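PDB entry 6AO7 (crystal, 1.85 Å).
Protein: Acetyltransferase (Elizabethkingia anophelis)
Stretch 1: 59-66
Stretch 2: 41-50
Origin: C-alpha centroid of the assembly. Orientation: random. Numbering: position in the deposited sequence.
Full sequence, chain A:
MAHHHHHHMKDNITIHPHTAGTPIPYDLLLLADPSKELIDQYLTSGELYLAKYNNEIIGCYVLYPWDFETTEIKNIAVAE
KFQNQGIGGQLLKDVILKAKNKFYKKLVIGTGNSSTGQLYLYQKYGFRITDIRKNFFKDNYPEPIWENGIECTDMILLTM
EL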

# COMPACT_ATOMS: atom_id res chain seq x y z
N GLY A 59 -16.87 -8.60 -16.60
CA GLY A 59 -15.83 -8.81 -15.61
C GLY A 59 -15.47 -10.27 -15.57
O GLY A 59 -16.17 -11.12 -16.14
N CYS A 60 -14.36 -10.56 -14.89
CA CYS A 60 -13.84 -11.93 -14.82
C CYS A 60 -12.83 -12.03 -13.70
O CYS A 60 -12.26 -11.02 -13.26
CB CYS A 60 -13.19 -12.35 -16.15
SG CYS A 60 -11.78 -11.31 -16.63
N TYR A 61 -12.59 -13.26 -13.26
CA TYR A 61 -11.44 -13.54 -12.40
C TYR A 61 -10.93 -14.96 -12.67
O TYR A 61 -11.65 -15.81 -13.21
CB TYR A 61 -11.77 -13.35 -10.91
CG TYR A 61 -12.82 -14.26 -10.31
CD1 TYR A 61 -12.50 -15.56 -9.89
CD2 TYR A 61 -14.12 -13.80 -10.10
CE1 TYR A 61 -13.45 -16.37 -9.30
CE2 TYR A 61 -15.08 -14.62 -9.50
CZ TYR A 61 -14.74 -15.90 -9.10
OH TYR A 61 -15.67 -16.72 -8.50
N VAL A 62 -9.67 -15.18 -12.30
CA VAL A 62 -9.01 -16.47 -12.44
C VAL A 62 -8.49 -16.90 -11.07
O VAL A 62 -7.74 -16.15 -10.42
CB VAL A 62 -7.84 -16.41 -13.44
CG1 VAL A 62 -7.13 -17.77 -13.48
CG2 VAL A 62 -8.35 -15.98 -14.80
N LEU A 63 -8.90 -18.10 -10.64
CA LEU A 63 -8.38 -18.73 -9.43
C LEU A 63 -7.29 -19.72 -9.81
O LEU A 63 -7.48 -20.53 -10.72
CB LEU A 63 -9.48 -19.46 -8.67
CG LEU A 63 -10.34 -18.62 -7.74
CD1 LEU A 63 -11.47 -19.46 -7.23
CD2 LEU A 63 -9.48 -18.10 -6.57
N TYR A 64 -6.17 -19.69 -9.08
CA TYR A 64 -4.96 -20.43 -9.43
C TYR A 64 -4.40 -21.09 -8.18
O TYR A 64 -3.70 -20.44 -7.39
CB TYR A 64 -3.93 -19.49 -10.05
CG TYR A 64 -2.57 -20.09 -10.30
CD1 TYR A 64 -1.50 -19.84 -9.45
CD2 TYR A 64 -2.34 -20.88 -11.42
CE1 TYR A 64 -0.24 -20.38 -9.70
CE2 TYR A 64 -1.09 -21.43 -11.68
CZ TYR A 64 -0.05 -21.18 -10.81
OH TYR A 64 1.19 -21.72 -11.07
N PRO A 65 -4.67 -22.38 -7.97
CA PRO A 65 -4.16 -23.06 -6.76
C PRO A 65 -2.64 -23.12 -6.72
O PRO A 65 -1.98 -23.41 -7.71
CB PRO A 65 -4.77 -24.46 -6.86
CG PRO A 65 -6.02 -24.29 -7.72
CD PRO A 65 -5.66 -23.20 -8.70
N TRP A 66 -2.09 -22.83 -5.54
CA TRP A 66 -0.69 -23.13 -5.25
C TRP A 66 -0.50 -24.56 -4.78
O TRP A 66 0.49 -25.22 -5.12
CB TRP A 66 -0.16 -22.23 -4.14
CG TRP A 66 -0.06 -20.82 -4.49
CD1 TRP A 66 -0.44 -20.23 -5.66
CD2 TRP A 66 0.51 -19.80 -3.69
NE1 TRP A 66 -0.17 -18.89 -5.62
CE2 TRP A 66 0.42 -18.59 -4.42
CE3 TRP A 66 1.07 -19.77 -2.41
CZ2 TRP A 66 0.87 -17.38 -3.91
CZ3 TRP A 66 1.53 -18.57 -1.91
CH2 TRP A 66 1.43 -17.39 -2.66
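Stretch 2 (41-50) QYLTSGELYL

How does stretch 2 approach the strand formed by residues 59-65? It arrives as the last part of a helix, whose axis passes 8.0 Å from the strand axis at a crossing angle of 69°. Gln41 is exposed and makes no contact with the strand. Tyr42 points its CA-to-CB bond toward the strand: its CB lies 3.7 Å from Tyr64 CD2, and its CD2 lies 3.8 Å from Val62 CG1. Its chi1 is 46° (p), and Val62 CG1 lies oblique to its ring. Leu43 starts out pointing away, yet the end of its side chain comes back, so that Leu43 CD2 is 3.9 Å from Val62 CG2. Val62 thus touches both residues.

What happens where the helix gives way to the strand? Thr44 makes no contact, but Ser45 meets Tyr64 and Pro65, near the C-terminal end of the strand. Ser45 OG sits 3.2 Å from Tyr64 CE2, at the edge of the ring and near its plane. One water links the stretches here; its O donates to Pro65 O at 2.8 Å and makes a weak hydrogen bond with Ser45 OG at 3.3 Å. Gly46 then passes very close to the strand, its CA 3.0 Å from Leu63 O. A CB on this residue would point toward stretch 1 and come 2.7 Å from Leu63 O, a clash, and it would also collide with Tyr42 O at 2.5 Å.

How do the two strands pair from Glu47 onward? Residues 47-50 run antiparallel to stretch 1, their directions 161° apart and the axes 4.8 Å from each other at closest approach. Glu47 pairs with Leu63 through two hydrogen bonds, Glu47 N to Leu63 O at 2.9 Å and Leu63 N to Glu47 O at 3.0 Å. Leu48 falls opposite Val62 in a non-hydrogen-bonded pair, CA to CA 4.5 Å, and its side chain shares a sheet face with Val62, Cys60 and Leu50. There Leu48 CD1 packs 3.9 Å from Val62 CG2 and 4.1 Å from Cys60 CB.

What closes the contact at Tyr49 and Leu50? Tyr49 N donates to Tyr61 O at 2.9 Å, and Tyr61 N returns a bond to Tyr49 O at 3.1 Å. On the face shared with Leu63 and Glu47, the two tyrosine rings lie nearly parallel, at 19°, but are slid apart so that they barely overlap. Tyr49 CB lies over a face of the Tyr61 ring, 3.8 Å from its centroid, in a CH-pi contact. Leu50 ends the stretch opposite Cys60, with Leu50 CD2 4.3 Å from Cys60 CB.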

# COMPACT_ATOMS: atom_id res chain seq x y z
N GLN A 41 -0.87 -19.01 -19.33
CA GLN A 41 -0.22 -19.99 -18.46
C GLN A 41 -1.06 -20.30 -17.23
O GLN A 41 -1.21 -21.46 -16.85
CB GLN A 41 1.17 -19.49 -18.04
CG GLN A 41 1.97 -20.56 -17.32
CD GLN A 41 3.26 -20.05 -16.72
OE1 GLN A 41 3.64 -18.89 -16.93
NE2 GLN A 41 3.94 -20.90 -15.96
N TYR A 42 -1.61 -19.27 -16.56
CA TYR A 42 -2.44 -19.64 -15.43
C TYR A 42 -3.86 -20.02 -15.84
O TYR A 42 -4.60 -20.56 -15.01
CB TYR A 42 -2.47 -18.55 -14.33
CG TYR A 42 -2.67 -17.10 -14.71
CD1 TYR A 42 -1.62 -16.19 -14.59
CD2 TYR A 42 -3.91 -16.61 -15.13
CE1 TYR A 42 -1.79 -14.84 -14.91
CE2 TYR A 42 -4.09 -15.25 -15.43
CZ TYR A 42 -3.02 -14.38 -15.33
OH TYR A 42 -3.17 -13.05 -15.64
N LEU A 43 -4.25 -19.79 -17.10
CA LEU A 43 -5.48 -20.42 -17.56
C LEU A 43 -5.33 -21.92 -17.69
O LEU A 43 -6.33 -22.64 -17.61
CB LEU A 43 -5.94 -19.80 -18.89
CG LEU A 43 -6.45 -18.36 -18.77
CD1 LEU A 43 -6.78 -17.78 -20.15
CD2 LEU A 43 -7.66 -18.31 -17.85
N THR A 44 -4.09 -22.41 -17.84
CA THR A 44 -3.86 -23.85 -17.99
C THR A 44 -4.32 -24.62 -16.75
O THR A 44 -5.05 -25.61 -16.85
CB THR A 44 -2.38 -24.13 -18.25
OG1 THR A 44 -2.00 -23.54 -19.50
CG2 THR A 44 -2.11 -25.62 -18.30
N SER A 45 -3.89 -24.18 -15.57
CA SER A 45 -4.18 -24.88 -14.33
C SER A 45 -5.19 -24.16 -13.46
O SER A 45 -5.59 -24.69 -12.42
CB SER A 45 -2.88 -25.11 -13.54
OG SER A 45 -2.22 -23.88 -13.32
N GLY A 46 -5.60 -22.95 -13.85
CA GLY A 46 -6.56 -22.19 -13.09
C GLY A 46 -7.99 -22.38 -13.60
O GLY A 46 -8.26 -23.15 -14.51
N GLU A 47 -8.90 -21.65 -12.96
CA GLU A 47 -10.32 -21.69 -13.30
C GLU A 47 -10.78 -20.27 -13.58
O GLU A 47 -10.60 -19.38 -12.73
CB GLU A 47 -11.16 -22.30 -12.17
CG GLU A 47 -10.85 -23.73 -11.85
CD GLU A 47 -11.74 -24.24 -10.73
OE1 GLU A 47 -11.46 -23.94 -9.55
OE2 GLU A 47 -12.75 -24.91 -11.05
N LEU A 48 -11.39 -20.07 -14.75
CA LEU A 48 -11.83 -18.75 -15.18
C LEU A 48 -13.33 -18.61 -14.93
O LEU A 48 -14.11 -19.53 -15.25
CB LEU A 48 -11.51 -18.52 -16.66
CG LEU A 48 -12.18 -17.35 -17.37
CD1 LEU A 48 -11.62 -16.04 -16.84
CD2 LEU A 48 -12.03 -17.45 -18.90
N TYR A 49 -13.72 -17.47 -14.37
CA TYR A 49 -15.11 -17.16 -14.08
C TYR A 49 -15.49 -15.87 -14.78
O TYR A 49 -14.68 -14.95 -14.90
CB TYR A 49 -15.33 -17.03 -12.56
CG TYR A 49 -15.20 -18.35 -11.83
CD1 TYR A 49 -13.95 -18.86 -11.50
CD2 TYR A 49 -16.32 -19.09 -11.49
CE1 TYR A 49 -13.83 -20.06 -10.85
CE2 TYR A 49 -16.21 -20.31 -10.85
CZ TYR A 49 -14.95 -20.78 -10.52
OH TYR A 49 -14.84 -21.98 -9.85
N LEU A 50 -16.72 -15.80 -15.28
CA LEU A 50 -17.18 -14.69 -16.09
C LEU A 50 -18.37 -14.03 -15.40
O LEU A 50 -19.31 -14.71 -15.00
CB LEU A 50 -17.60 -15.16 -17.50
CG LEU A 50 -16.61 -16.01 -18.30
CD1 LEU A 50 -17.20 -16.40 -19.64
CD2 LEU A 50 -15.28 -15.27 -18.48
O HOH W 1 -2.51 -24.69 -10.15